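Local coordinates for putative exported protein (Bacteroides fragilis, PDB 3FZX) that is of unknown function but binds calcium ions and is probably an exported lipid-binding protein with a YmcC-like fold, at residues A52-A57 and T63-Q68. Residues are numbered along the deposited sequence; the frame is centred on the assembly and turned at random.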
loop_
_atom_site.group_PDB
_atom_site.type_symbol
_atom_site.label_atom_id
_atom_site.label_comp_id
_atom_site.label_asym_id
_atom_site.label_seq_id
_atom_site.Cartn_x
_atom_site.Cartn_y
_atom_site.Cartn_z
ATOM N N ALA A 52 1.184 2.514 -13.164
ATOM C CA ALA A 52 2.350 2.500 -14.053
ATOM C C ALA A 52 3.096 1.177 -13.939
ATOM O O ALA A 52 3.108 0.578 -12.884
ATOM C CB ALA A 52 3.286 3.645 -13.727
ATOM N N ASN A 53 3.680 0.729 -15.047
ATOM C CA ASN A 53 4.603 -0.410 -15.055
ATOM C C ASN A 53 6.023 0.078 -14.816
ATOM O O ASN A 53 6.416 1.091 -15.391
ATOM C CB ASN A 53 4.590 -1.096 -16.410
ATOM C CG ASN A 53 3.230 -1.634 -16.771
ATOM O OD1 ASN A 53 2.770 -1.457 -17.893
ATOM N ND2 ASN A 53 2.566 -2.272 -15.827
ATOM N N TYR A 54 6.781 -0.628 -13.978
ATOM C CA TYR A 54 8.194 -0.318 -13.758
ATOM C C TYR A 54 9.051 -1.468 -14.224
ATOM O O TYR A 54 8.615 -2.626 -14.187
ATOM C CB TYR A 54 8.514 0.003 -12.299
ATOM C CG TYR A 54 8.298 -1.120 -11.305
ATOM C CD1 TYR A 54 9.283 -2.095 -11.083
ATOM C CD2 TYR A 54 7.130 -1.188 -10.556
ATOM C CE1 TYR A 54 9.088 -3.127 -10.157
ATOM C CE2 TYR A 54 6.928 -2.214 -9.629
ATOM C CZ TYR A 54 7.911 -3.174 -9.437
ATOM O OH TYR A 54 7.706 -4.157 -8.509
ATOM N N THR A 55 10.252 -1.111 -14.688
ATOM C CA THR A 55 11.333 -2.029 -14.986
ATOM C C THR A 55 12.630 -1.489 -14.365
ATOM O O THR A 55 12.924 -0.295 -14.436
ATOM C CB THR A 55 11.519 -2.203 -16.462
ATOM O OG1 THR A 55 10.331 -2.780 -16.988
ATOM C CG2 THR A 55 12.658 -3.142 -16.758
ATOM N N PHE A 56 13.334 -2.385 -13.683
ATOM C CA PHE A 56 14.639 -2.143 -13.102
ATOM C C PHE A 56 15.572 -2.982 -13.957
ATOM O O PHE A 56 15.363 -4.175 -14.113
ATOM C CB PHE A 56 14.730 -2.667 -11.660
ATOM C CG PHE A 56 14.135 -1.770 -10.616
ATOM C CD1 PHE A 56 14.884 -0.727 -10.066
ATOM C CD2 PHE A 56 12.854 -1.993 -10.131
ATOM C CE1 PHE A 56 14.337 0.117 -9.072
ATOM C CE2 PHE A 56 12.302 -1.151 -9.155
ATOM C CZ PHE A 56 13.050 -0.106 -8.614
ATOM N N ALA A 57 16.574 -2.354 -14.540
ATOM C CA ALA A 57 17.594 -3.074 -15.296
ATOM C C ALA A 57 18.974 -2.695 -14.790
ATOM O O ALA A 57 19.133 -1.737 -14.041
ATOM C CB ALA A 57 17.467 -2.779 -16.781
ATOM N N THR A 63 16.974 -6.696 -17.818
ATOM C CA THR A 63 15.916 -6.505 -16.824
ATOM C C THR A 63 16.203 -7.325 -15.575
ATOM O O THR A 63 16.529 -8.473 -15.692
ATOM C CB THR A 63 14.547 -6.941 -17.374
ATOM O OG1 THR A 63 14.208 -6.109 -18.485
ATOM C CG2 THR A 63 13.468 -6.811 -16.328
ATOM N N LEU A 64 16.111 -6.701 -14.408
ATOM C CA LEU A 64 16.295 -7.352 -13.121
ATOM C C LEU A 64 14.938 -7.637 -12.455
ATOM O O LEU A 64 14.756 -8.644 -11.787
ATOM C CB LEU A 64 17.148 -6.469 -12.192
ATOM C CG LEU A 64 18.536 -6.029 -12.689
ATOM C CD1 LEU A 64 19.233 -5.230 -11.610
ATOM C CD2 LEU A 64 19.415 -7.210 -13.109
ATOM N N ASN A 65 13.979 -6.749 -12.645
ATOM C CA ASN A 65 12.703 -6.844 -11.971
ATOM C C ASN A 65 11.718 -5.933 -12.675
ATOM O O ASN A 65 12.103 -4.849 -13.119
ATOM C CB ASN A 65 12.884 -6.349 -10.535
ATOM C CG ASN A 65 11.759 -6.769 -9.609
ATOM O OD1 ASN A 65 10.946 -5.958 -9.220
ATOM N ND2 ASN A 65 11.726 -8.039 -9.238
ATOM N N SER A 66 10.462 -6.365 -12.776
ATOM C CA SER A 66 9.377 -5.504 -13.213
ATOM C C SER A 66 8.067 -5.818 -12.523
ATOM O O SER A 66 7.824 -6.929 -12.043
ATOM C CB SER A 66 9.205 -5.494 -14.730
ATOM O OG SER A 66 9.260 -6.782 -15.261
ATOM N N GLY A 67 7.237 -4.789 -12.435
ATOM C CA GLY A 67 5.957 -4.890 -11.773
ATOM C C GLY A 67 5.106 -3.686 -12.085
ATOM O O GLY A 67 5.328 -2.987 -13.086
ATOM N N GLN A 68 4.106 -3.477 -11.245
ATOM C CA GLN A 68 3.227 -2.350 -11.390
ATOM C C GLN A 68 3.279 -1.585 -10.108
ATOM O O GLN A 68 3.612 -2.129 -9.067
ATOM C CB GLN A 68 1.804 -2.793 -11.668
ATOM C CG GLN A 68 1.655 -3.454 -13.012
ATOM C CD GLN A 68 0.213 -3.475 -13.487
ATOM O OE1 GLN A 68 -0.078 -3.083 -14.611
ATOM N NE2 GLN A 68 -0.698 -3.916 -12.626
#
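With chi1 at 63°, Tyr-54 carries CG between its own backbone N and carbonyl carbon, which swings the ring across the neighbouring strand and lays it over Gly-67. CA of this glycine stands 3.8 Å from the centroid of the Tyr-54 ring in a CH-pi contact, and its N lies over the same face, nearer the rim. Having no side chain, Gly-67 lets the ring sit directly on the backbone. Asn-65 turns CG anti to its N (chi1 -163°), bringing OD1 in plane to the ring edge, 3.5 Å from Tyr-54 CE1; the buried OD1 finds no hydrogen-bond partner, whereas ND2 is held by the carbonyls of Asn-96 and Val-99. On the other face of the sheet the nearly coplanar amides of Asn-53 and Gln-68 run side by side, joined by a weak bond from Asn-53 ND2 to Gln-68 OE1 (3.0 Å). Reciprocal backbone bonds link Tyr-54 and Gly-67. Further along, Phe-56 N binds Asn-65 O at 2.8 Å, while Phe-56 O accepts from both Leu-64 N (2.7 Å) and Asn-65 N (3.3 Å). Two residues thus face one: a classic beta bulge, set near the turn of an antiparallel hairpin in the closed beta barrel.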